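Local structure of SufC protein (Thermus thermophilus, 2D2E) at residues K150-L158 / V181-M189; S2-I13 / E54-D65. The protein is a cytoplasmic ABC-type ATPase of the Suf system that binds and hydrolyses ATP, probably in support of iron-sulfur cluster assembly. All coordinates share one frame; numbering follows the deposited sequence. Where two conformers were deposited one is given.

Contact 1. Residues K150-L158 / V181-M189; sequences KRNEILQLL and VVARGVNAM
Helices 148-160 and 176-189 pack side by side in the nucleotide-binding domain, making an apolar contact through I154, V181, L157 and M189 with G185 between them. The axes of the two segments run parallel, 4° apart and 9.4 Å from each other. I154 stands at the centre of the contact: its CG2, anti to the backbone N, lies over the bare backbone of G185, 3.6 Å from G185 CA. G185, with no side chain, lets this methyl come down onto its backbone. The other branch of I154 reaches V181 and V182, its CG1 3.8 Å from V181 CG1 and its CD1 3.8 Å from V182 CA. V181 and V182, beta-branched and compact, also present short methyls to the aliphatic stems of R151 and K150. Farther along, L157 CD2 meets M189 CG at 3.9 Å. M189 is bent at chi2 and chi3, which folds CE back to 3.8 Å from L157 O. At the opposite end K150 NZ forms salt bridges with E169 and D171. Beneath, L157 rests on A165 and V182 on L167, both from strand 164-168. Two parallel helices joined through one strand and packed on it are typical of the layered alpha/beta core of P-loop NTPases.

Contact 2. Residues S2-I13 / E54-D65; sequences SQLEIRDLWASI and EYTVERGEILLD
The Y55 ring carries I13 CD1 over one face, a CH-pi contact 3.8 Å from the ring centroid, while the W10 ring has D8 CG at its edge, in plane. Both belong to the antiparallel beta subdomain of the ABC ATPase, where strand 3-13 pairs antiparallel with strands 56-58 and 60-64. I13 CG1 is anti to the backbone N (chi1 -174°), an extended course that carries CD1 across the tyrosine; beta-branched isoleucine suits both the strand and the ring. Y55 also touches T44, a residue that binds ADP, so this end adjoins the nucleotide site.

W10 NE1 donates to D8 OD1 at 2.9 Å, a bond lying in the indole plane but meeting the carboxylate from above its own; the indole N-H needs an acceptor, and D8 supplies it. R59 suits its place by running its aliphatic stem alongside W10, the guanidinium and indole planes 69° apart. D8 OD2 lies at the guanidinium edge in a salt bridge, although its exact position is doubtful.

Around this group the pairing is irregular. E58 and R59 both face W10 in a classic beta bulge, and G60 adopts a backbone conformation that calls for glycine. Regular pairing resumes at R7 with E61, where R7 N binds E61 O at 2.9 Å. L4, I6, I62 and L64 share one sheet face, and L9 CD1 packs on V57 CG1 at 3.7 Å; I62 and A11 reach helix 42-50. On the other face from A11 and V57, the small hydroxyl of S12 donates from OG to E58 OE2 at 3.0 Å, from above the carboxylate plane.

In the fold
From the N terminus, strand 3-13 runs out first, and the chain then passes through strands 16-27 and 31-35 and helix 42-50 before 54-65 returns to close contact 2. This loop encloses the residues of the P-loop, among them K42 and S43. Contact 1 opens only later, at 150-158, and closes after 22 intervening residues, which include strand 164-168. The two loops therefore follow in series, neither nested nor crossed. Contact 2 joins strands of the antiparallel sheet, whereas contact 1 joins helices beside the mixed sheet. Their centres lie 26 Å apart, on opposite sides of the chain's centre, without touching.

Contact 1. Residues K150-L158 / V181-M189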
loop_
_atom_site.group_PDB
_atom_site.type_symbol
_atom_site.label_atom_id
_atom_site.label_comp_id
_atom_site.label_asym_id
_atom_site.label_seq_id
_atom_site.Cartn_x
_atom_site.Cartn_y
_atom_site.Cartn_z
ATOM N N LYS A 150 -11.596 4.408 1.193
ATOM C CA LYS A 150 -10.775 3.272 1.630
ATOM C C LYS A 150 -11.467 1.940 1.325
ATOM O O LYS A 150 -10.814 0.991 0.888
ATOM C CB LYS A 150 -10.484 3.367 3.132
ATOM C CG LYS A 150 -9.576 4.542 3.558
ATOM C CD LYS A 150 -8.095 4.337 3.183
ATOM C CE LYS A 150 -7.251 5.510 3.696
ATOM N NZ LYS A 150 -5.815 5.430 3.333
ATOM N N ARG A 151 -12.777 1.857 1.572
ATOM C CA ARG A 151 -13.508 0.617 1.297
ATOM C C ARG A 151 -13.408 0.235 -0.170
ATOM O O ARG A 151 -13.235 -0.932 -0.502
ATOM C CB ARG A 151 -14.984 0.750 1.667
ATOM C CG ARG A 151 -15.267 0.661 3.154
ATOM C CD ARG A 151 -16.753 0.401 3.425
ATOM N NE ARG A 151 -17.181 -0.916 2.943
ATOM C CZ ARG A 151 -18.375 -1.458 3.190
ATOM N NH1 ARG A 151 -19.272 -0.802 3.915
ATOM N NH2 ARG A 151 -18.673 -2.660 2.717
ATOM N N ASN A 152 -13.547 1.227 -1.050
ATOM C CA ASN A 152 -13.465 0.992 -2.482
ATOM C C ASN A 152 -12.077 0.504 -2.876
ATOM O O ASN A 152 -11.940 -0.366 -3.729
ATOM C CB ASN A 152 -13.784 2.277 -3.254
ATOM C CG ASN A 152 -13.794 2.064 -4.757
ATOM O OD1 ASN A 152 -12.794 1.645 -5.351
ATOM N ND2 ASN A 152 -14.932 2.350 -5.380
ATOM N N GLU A 153 -11.042 1.077 -2.268
ATOM C CA GLU A 153 -9.677 0.664 -2.581
ATOM C C GLU A 153 -9.410 -0.765 -2.106
ATOM O O GLU A 153 -8.677 -1.511 -2.755
ATOM C CB GLU A 153 -8.658 1.608 -1.932
ATOM C CG GLU A 153 -8.748 3.050 -2.404
ATOM C CD GLU A 153 -7.628 3.912 -1.857
ATOM O OE1 GLU A 153 -7.193 3.673 -0.710
ATOM O OE2 GLU A 153 -7.193 4.836 -2.574
ATOM N N ILE A 154 -9.996 -1.141 -0.973
ATOM C CA ILE A 154 -9.789 -2.499 -0.429
ATOM C C ILE A 154 -10.496 -3.541 -1.300
ATOM O O ILE A 154 -10.018 -4.656 -1.454
ATOM C CB ILE A 154 -10.247 -2.593 1.041
ATOM C CG1 ILE A 154 -9.260 -1.823 1.928
ATOM C CG2 ILE A 154 -10.360 -4.053 1.485
ATOM C CD1 ILE A 154 -7.790 -2.321 1.798
ATOM N N LEU A 155 -11.641 -3.179 -1.881
ATOM C CA LEU A 155 -12.319 -4.133 -2.751
ATOM C C LEU A 155 -11.430 -4.304 -3.990
ATOM O O LEU A 155 -11.294 -5.404 -4.523
ATOM C CB LEU A 155 -13.726 -3.629 -3.139
ATOM C CG LEU A 155 -14.576 -4.624 -3.944
ATOM C CD1 LEU A 155 -14.608 -5.997 -3.268
ATOM C CD2 LEU A 155 -15.984 -4.070 -4.069
ATOM N N GLN A 156 -10.792 -3.223 -4.442
ATOM C CA GLN A 156 -9.905 -3.337 -5.601
ATOM C C GLN A 156 -8.704 -4.218 -5.233
ATOM O O GLN A 156 -8.221 -5.005 -6.045
ATOM C CB GLN A 156 -9.375 -1.974 -6.046
ATOM C CG GLN A 156 -10.423 -1.097 -6.650
ATOM C CD GLN A 156 -9.817 0.174 -7.182
ATOM O OE1 GLN A 156 -8.953 0.139 -8.066
ATOM N NE2 GLN A 156 -10.244 1.300 -6.633
ATOM N N LEU A 157 -8.203 -4.063 -4.013
ATOM C CA LEU A 157 -7.058 -4.869 -3.572
ATOM C C LEU A 157 -7.331 -6.363 -3.721
ATOM O O LEU A 157 -6.497 -7.104 -4.230
ATOM C CB LEU A 157 -6.717 -4.580 -2.098
ATOM C CG LEU A 157 -5.556 -5.387 -1.490
ATOM C CD1 LEU A 157 -4.199 -4.907 -2.067
ATOM C CD2 LEU A 157 -5.556 -5.212 0.033
ATOM N N LEU A 158 -8.499 -6.805 -3.263
ATOM C CA LEU A 158 -8.845 -8.221 -3.350
ATOM C C LEU A 158 -9.161 -8.690 -4.768
ATOM O O LEU A 158 -8.783 -9.798 -5.161
ATOM C CB LEU A 158 -10.036 -8.529 -2.437
ATOM C CG LEU A 158 -9.692 -8.910 -0.993
ATOM C CD1 LEU A 158 -10.957 -9.034 -0.205
ATOM C CD2 LEU A 158 -8.947 -10.225 -0.950
ATOM N N VAL A 181 -10.868 -1.252 8.185
ATOM C CA VAL A 181 -11.234 -1.644 6.824
ATOM C C VAL A 181 -9.972 -2.085 6.083
ATOM O O VAL A 181 -9.961 -3.103 5.372
ATOM C CB VAL A 181 -11.870 -0.481 6.060
ATOM C CG1 VAL A 181 -11.776 -0.734 4.563
ATOM C CG2 VAL A 181 -13.329 -0.326 6.476
ATOM N N VAL A 182 -8.910 -1.298 6.210
ATOM C CA VAL A 182 -7.674 -1.671 5.544
ATOM C C VAL A 182 -7.117 -2.971 6.140
ATOM O O VAL A 182 -6.637 -3.831 5.415
ATOM C CB VAL A 182 -6.657 -0.508 5.616
ATOM C CG1 VAL A 182 -5.304 -0.918 5.012
ATOM C CG2 VAL A 182 -7.214 0.671 4.825
ATOM N N ALA A 183 -7.166 -3.123 7.462
ATOM C CA ALA A 183 -6.654 -4.355 8.070
ATOM C C ALA A 183 -7.424 -5.570 7.574
ATOM O O ALA A 183 -6.839 -6.619 7.331
ATOM C CB ALA A 183 -6.735 -4.267 9.595
ATOM N N ARG A 184 -8.738 -5.439 7.432
ATOM C CA ARG A 184 -9.539 -6.573 6.967
ATOM C C ARG A 184 -9.045 -7.001 5.599
ATOM O O ARG A 184 -8.863 -8.193 5.335
ATOM C CB ARG A 184 -11.018 -6.194 6.887
ATOM C CG ARG A 184 -11.889 -7.317 6.324
ATOM C CD ARG A 184 -13.363 -7.053 6.574
ATOM N NE ARG A 184 -13.654 -6.972 8.003
ATOM C CZ ARG A 184 -14.865 -7.130 8.529
ATOM N NH1 ARG A 184 -15.910 -7.382 7.747
ATOM N NH2 ARG A 184 -15.033 -7.037 9.841
ATOM N N GLY A 185 -8.785 -6.017 4.742
ATOM C CA GLY A 185 -8.296 -6.325 3.410
ATOM C C GLY A 185 -6.896 -6.928 3.421
ATOM O O GLY A 185 -6.644 -7.946 2.779
ATOM N N VAL A 186 -5.972 -6.316 4.157
ATOM C CA VAL A 186 -4.618 -6.857 4.181
ATOM C C VAL A 186 -4.601 -8.261 4.790
ATOM O O VAL A 186 -3.932 -9.143 4.276
ATOM C CB VAL A 186 -3.653 -5.898 4.925
ATOM C CG1 VAL A 186 -2.274 -6.550 5.096
ATOM C CG2 VAL A 186 -3.504 -4.612 4.114
ATOM N N ASN A 187 -5.352 -8.487 5.855
ATOM C CA ASN A 187 -5.354 -9.819 6.469
ATOM C C ASN A 187 -5.982 -10.858 5.526
ATOM O O ASN A 187 -5.575 -12.020 5.511
ATOM C CB ASN A 187 -6.078 -9.775 7.819
ATOM C CG ASN A 187 -5.242 -9.096 8.909
ATOM O OD1 ASN A 187 -4.027 -9.287 8.977
ATOM N ND2 ASN A 187 -5.900 -8.318 9.772
ATOM N N ALA A 188 -6.956 -10.439 4.724
ATOM C CA ALA A 188 -7.591 -11.363 3.787
ATOM C C ALA A 188 -6.647 -11.758 2.630
ATOM O O ALA A 188 -6.767 -12.840 2.060
ATOM C CB ALA A 188 -8.865 -10.747 3.247
ATOM N N MET A 189 -5.707 -10.880 2.294
ATOM C CA MET A 189 -4.735 -11.140 1.232
ATOM C C MET A 189 -3.507 -11.911 1.695
ATOM O O MET A 189 -2.751 -12.407 0.852
ATOM C CB MET A 189 -4.229 -9.815 0.618
ATOM C CG MET A 189 -5.273 -9.082 -0.214
ATOM S SD MET A 189 -5.712 -10.031 -1.687
ATOM C CE MET A 189 -4.278 -9.809 -2.746
#

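Contact 2. Residues S2-I13 / E54-D65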
loop_
_atom_site.group_PDB
_atom_site.type_symbol
_atom_site.label_atom_id
_atom_site.label_comp_id
_atom_site.label_asym_id
_atom_site.label_seq_id
_atom_site.Cartn_x
_atom_site.Cartn_y
_atom_site.Cartn_z
ATOM N N SER A 2 11.013 -13.061 -5.391
ATOM C CA SER A 2 10.649 -13.511 -4.025
ATOM C C SER A 2 10.566 -12.356 -3.024
ATOM O O SER A 2 10.321 -12.587 -1.841
ATOM C CB SER A 2 11.679 -14.517 -3.531
ATOM O OG SER A 2 12.978 -13.935 -3.552
ATOM N N GLN A 3 10.795 -11.125 -3.481
ATOM C CA GLN A 3 10.713 -9.998 -2.553
ATOM C C GLN A 3 10.618 -8.677 -3.303
ATOM O O GLN A 3 10.944 -8.590 -4.489
ATOM C CB GLN A 3 11.959 -9.965 -1.646
ATOM C CG GLN A 3 13.264 -9.740 -2.408
ATOM C CD GLN A 3 14.521 -9.945 -1.555
ATOM O OE1 GLN A 3 15.578 -9.368 -1.840
ATOM N NE2 GLN A 3 14.416 -10.758 -0.524
ATOM N N LEU A 4 10.135 -7.663 -2.569
ATOM C CA LEU A 4 10.059 -6.307 -3.054
ATOM C C LEU A 4 11.219 -5.604 -2.354
ATOM O O LEU A 4 11.265 -5.593 -1.117
ATOM C CB LEU A 4 8.751 -5.605 -2.720
ATOM C CG LEU A 4 8.664 -4.127 -3.099
ATOM C CD1 LEU A 4 8.783 -3.965 -4.606
ATOM C CD2 LEU A 4 7.363 -3.529 -2.603
ATOM N N GLU A 5 12.166 -5.042 -3.087
ATOM C CA GLU A 5 13.316 -4.450 -2.428
ATOM C C GLU A 5 13.614 -3.043 -2.896
ATOM O O GLU A 5 13.643 -2.766 -4.085
ATOM C CB GLU A 5 14.567 -5.332 -2.644
ATOM C CG GLU A 5 15.864 -4.617 -2.304
ATOM C CD GLU A 5 17.116 -5.509 -2.350
ATOM O OE1 GLU A 5 17.194 -6.394 -3.233
ATOM O OE2 GLU A 5 18.011 -5.311 -1.502
ATOM N N ILE A 6 13.816 -2.135 -1.966
ATOM C CA ILE A 6 14.248 -0.786 -2.203
ATOM C C ILE A 6 15.710 -0.852 -1.866
ATOM O O ILE A 6 16.073 -1.204 -0.729
ATOM C CB ILE A 6 13.503 0.244 -1.344
ATOM C CG1 ILE A 6 12.007 0.211 -1.657
ATOM C CG2 ILE A 6 14.045 1.647 -1.574
ATOM C CD1 ILE A 6 11.203 -0.707 -0.765
ATOM N N ARG A 7 16.584 -0.523 -2.821
ATOM C CA ARG A 7 18.024 -0.627 -2.614
ATOM C C ARG A 7 18.793 0.677 -2.842
ATOM O O ARG A 7 18.810 1.224 -3.943
ATOM C CB ARG A 7 18.589 -1.698 -3.530
ATOM C CG ARG A 7 20.106 -1.844 -3.467
ATOM C CD ARG A 7 20.499 -2.622 -2.229
ATOM N NE ARG A 7 21.933 -2.916 -2.199
ATOM C CZ ARG A 7 22.810 -2.279 -1.423
ATOM N NH1 ARG A 7 22.402 -1.307 -0.605
ATOM N NH2 ARG A 7 24.098 -2.612 -1.465
ATOM N N ASP A 8 19.443 1.148 -1.782
ATOM C CA ASP A 8 20.270 2.369 -1.814
ATOM C C ASP A 8 19.581 3.496 -2.568
ATOM O O ASP A 8 20.167 4.097 -3.473
ATOM C CB ASP A 8 21.617 2.048 -2.442
ATOM C CG ASP A 8 22.613 3.180 -2.421
ATOM O OD1 ASP A 8 22.724 3.866 -1.382
ATOM O OD2 ASP A 8 23.302 3.386 -3.444
ATOM N N LEU A 9 18.339 3.779 -2.184
ATOM C CA LEU A 9 17.565 4.791 -2.878
ATOM C C LEU A 9 17.779 6.219 -2.400
ATOM O O LEU A 9 17.629 6.508 -1.220
ATOM C CB LEU A 9 16.071 4.448 -2.783
ATOM C CG LEU A 9 15.140 5.317 -3.617
ATOM C CD1 LEU A 9 15.405 5.061 -5.105
ATOM C CD2 LEU A 9 13.693 4.989 -3.286
ATOM N N TRP A 10 18.145 7.092 -3.332
ATOM C CA TRP A 10 18.338 8.506 -3.045
ATOM C C TRP A 10 17.399 9.260 -3.953
ATOM O O TRP A 10 17.343 8.990 -5.158
ATOM C CB TRP A 10 19.795 8.930 -3.314
ATOM C CG TRP A 10 20.767 8.274 -2.417
ATOM C CD1 TRP A 10 21.216 6.983 -2.492
ATOM C CD2 TRP A 10 21.384 8.849 -1.264
ATOM N NE1 TRP A 10 22.059 6.719 -1.453
ATOM C CE2 TRP A 10 22.180 7.845 -0.676
ATOM C CE3 TRP A 10 21.330 10.119 -0.658
ATOM C CZ2 TRP A 10 22.932 8.065 0.479
ATOM C CZ3 TRP A 10 22.075 10.336 0.492
ATOM C CH2 TRP A 10 22.860 9.315 1.053
ATOM N N ALA A 11 16.641 10.203 -3.405
ATOM C CA ALA A 11 15.689 10.937 -4.218
ATOM C C ALA A 11 15.513 12.356 -3.702
ATOM O O ALA A 11 15.771 12.639 -2.533
ATOM C CB ALA A 11 14.344 10.218 -4.221
ATOM N N SER A 12 15.096 13.242 -4.594
ATOM C CA SER A 12 14.874 14.634 -4.231
ATOM C C SER A 12 13.602 15.176 -4.877
ATOM O O SER A 12 13.039 14.545 -5.765
ATOM C CB SER A 12 16.099 15.472 -4.631
ATOM O OG SER A 12 16.659 15.029 -5.851
ATOM N N ILE A 13 13.114 16.317 -4.387
ATOM C CA ILE A 13 11.930 16.975 -4.947
ATOM C C ILE A 13 12.205 18.474 -4.834
ATOM O O ILE A 13 13.068 18.855 -4.039
ATOM C CB ILE A 13 10.634 16.575 -4.232
ATOM C CG1 ILE A 13 9.436 17.183 -4.975
ATOM C CG2 ILE A 13 10.697 17.005 -2.782
ATOM C CD1 ILE A 13 8.083 16.690 -4.477
ATOM N N GLU A 54 6.846 13.708 -9.974
ATOM C CA GLU A 54 7.393 14.922 -9.374
ATOM C C GLU A 54 8.738 14.722 -8.679
ATOM O O GLU A 54 9.443 15.691 -8.397
ATOM C CB GLU A 54 6.391 15.529 -8.386
ATOM C CG GLU A 54 5.131 16.076 -9.044
ATOM C CD GLU A 54 4.223 16.802 -8.069
ATOM O OE1 GLU A 54 3.109 17.200 -8.473
ATOM O OE2 GLU A 54 4.622 16.981 -6.897
ATOM N N TYR A 55 9.103 13.469 -8.411
ATOM C CA TYR A 55 10.363 13.159 -7.748
ATOM C C TYR A 55 11.479 12.779 -8.696
ATOM O O TYR A 55 11.242 12.214 -9.760
ATOM C CB TYR A 55 10.179 11.987 -6.753
ATOM C CG TYR A 55 9.293 12.413 -5.598
ATOM C CD1 TYR A 55 7.914 12.278 -5.682
ATOM C CD2 TYR A 55 9.833 13.014 -4.464
ATOM C CE1 TYR A 55 7.088 12.736 -4.670
ATOM C CE2 TYR A 55 9.007 13.487 -3.439
ATOM C CZ TYR A 55 7.639 13.343 -3.559
ATOM O OH TYR A 55 6.804 13.795 -2.560
ATOM N N THR A 56 12.701 13.077 -8.284
ATOM C CA THR A 56 13.878 12.754 -9.070
ATOM C C THR A 56 14.696 11.710 -8.315
ATOM O O THR A 56 15.113 11.950 -7.188
ATOM C CB THR A 56 14.764 14.005 -9.284
ATOM O OG1 THR A 56 13.999 15.031 -9.929
ATOM C CG2 THR A 56 15.973 13.662 -10.141
ATOM N N VAL A 57 14.918 10.544 -8.916
ATOM C CA VAL A 57 15.718 9.527 -8.248
ATOM C C VAL A 57 17.184 9.741 -8.644
ATOM O O VAL A 57 17.529 9.748 -9.821
ATOM C CB VAL A 57 15.230 8.093 -8.610
ATOM C CG1 VAL A 57 16.208 7.049 -8.059
ATOM C CG2 VAL A 57 13.812 7.880 -8.054
ATOM N N GLU A 58 18.029 9.935 -7.641
ATOM C CA GLU A 58 19.451 10.200 -7.841
ATOM C C GLU A 58 20.308 8.947 -7.888
ATOM O O GLU A 58 21.314 8.888 -8.597
ATOM C CB GLU A 58 19.951 11.077 -6.702
ATOM C CG GLU A 58 19.088 12.300 -6.464
ATOM C CD GLU A 58 19.695 13.545 -7.053
ATOM O OE1 GLU A 58 20.341 13.442 -8.120
ATOM O OE2 GLU A 58 19.524 14.625 -6.455
ATOM N N ARG A 59 19.916 7.947 -7.115
ATOM C CA ARG A 59 20.676 6.720 -7.049
ATOM C C ARG A 59 19.745 5.638 -6.506
ATOM O O ARG A 59 18.707 5.961 -5.915
ATOM C CB ARG A 59 21.867 6.923 -6.105
ATOM C CG ARG A 59 22.657 5.665 -5.839
ATOM C CD ARG A 59 23.663 5.845 -4.708
ATOM N NE ARG A 59 24.837 6.603 -5.115
ATOM C CZ ARG A 59 26.083 6.256 -4.814
ATOM N NH1 ARG A 59 26.314 5.156 -4.104
ATOM N NH2 ARG A 59 27.097 7.009 -5.220
ATOM N N GLY A 60 20.095 4.374 -6.742
ATOM C CA GLY A 60 19.281 3.277 -6.232
ATOM C C GLY A 60 18.399 2.535 -7.213
ATOM O O GLY A 60 18.312 2.869 -8.395
ATOM N N GLU A 61 17.731 1.508 -6.700
ATOM C CA GLU A 61 16.829 0.688 -7.496
ATOM C C GLU A 61 15.651 0.231 -6.648
ATOM O O GLU A 61 15.706 0.278 -5.417
ATOM C CB GLU A 61 17.532 -0.581 -7.966
ATOM C CG GLU A 61 18.650 -0.400 -8.946
ATOM C CD GLU A 61 19.205 -1.743 -9.361
ATOM O OE1 GLU A 61 19.709 -2.466 -8.482
ATOM O OE2 GLU A 61 19.122 -2.081 -10.559
ATOM N N ILE A 62 14.589 -0.182 -7.327
ATOM C CA ILE A 62 13.421 -0.755 -6.671
ATOM C C ILE A 62 13.190 -2.041 -7.487
ATOM O O ILE A 62 12.828 -1.986 -8.673
ATOM C CB ILE A 62 12.179 0.144 -6.761
ATOM C CG1 ILE A 62 12.409 1.443 -5.976
ATOM C CG2 ILE A 62 10.981 -0.589 -6.175
ATOM C CD1 ILE A 62 11.166 2.312 -5.848
ATOM N N LEU A 63 13.428 -3.186 -6.851
ATOM C CA LEU A 63 13.299 -4.478 -7.533
ATOM C C LEU A 63 12.051 -5.213 -7.107
ATOM O O LEU A 63 11.823 -5.394 -5.918
ATOM C CB LEU A 63 14.495 -5.376 -7.190
ATOM C CG LEU A 63 15.883 -4.731 -7.281
ATOM C CD1 LEU A 63 16.943 -5.660 -6.704
ATOM C CD2 LEU A 63 16.182 -4.414 -8.721
ATOM N N LEU A 64 11.250 -5.640 -8.077
ATOM C CA LEU A 64 10.049 -6.401 -7.775
ATOM C C LEU A 64 10.338 -7.778 -8.363
ATOM O O LEU A 64 10.381 -7.952 -9.587
ATOM C CB LEU A 64 8.827 -5.757 -8.425
ATOM C CG LEU A 64 7.487 -6.285 -7.906
ATOM C CD1 LEU A 64 6.372 -5.294 -8.209
ATOM C CD2 LEU A 64 7.193 -7.651 -8.529
ATOM N N ASP A 65 10.563 -8.745 -7.481
ATOM C CA ASP A 65 10.905 -10.113 -7.888
ATOM C C ASP A 65 12.065 -10.133 -8.890
ATOM O O ASP A 65 12.011 -10.794 -9.931
ATOM C CB ASP A 65 9.685 -10.856 -8.443
ATOM C CG ASP A 65 8.632 -11.130 -7.367
ATOM O OD1 ASP A 65 8.986 -11.132 -6.164
ATOM O OD2 ASP A 65 7.460 -11.349 -7.722
#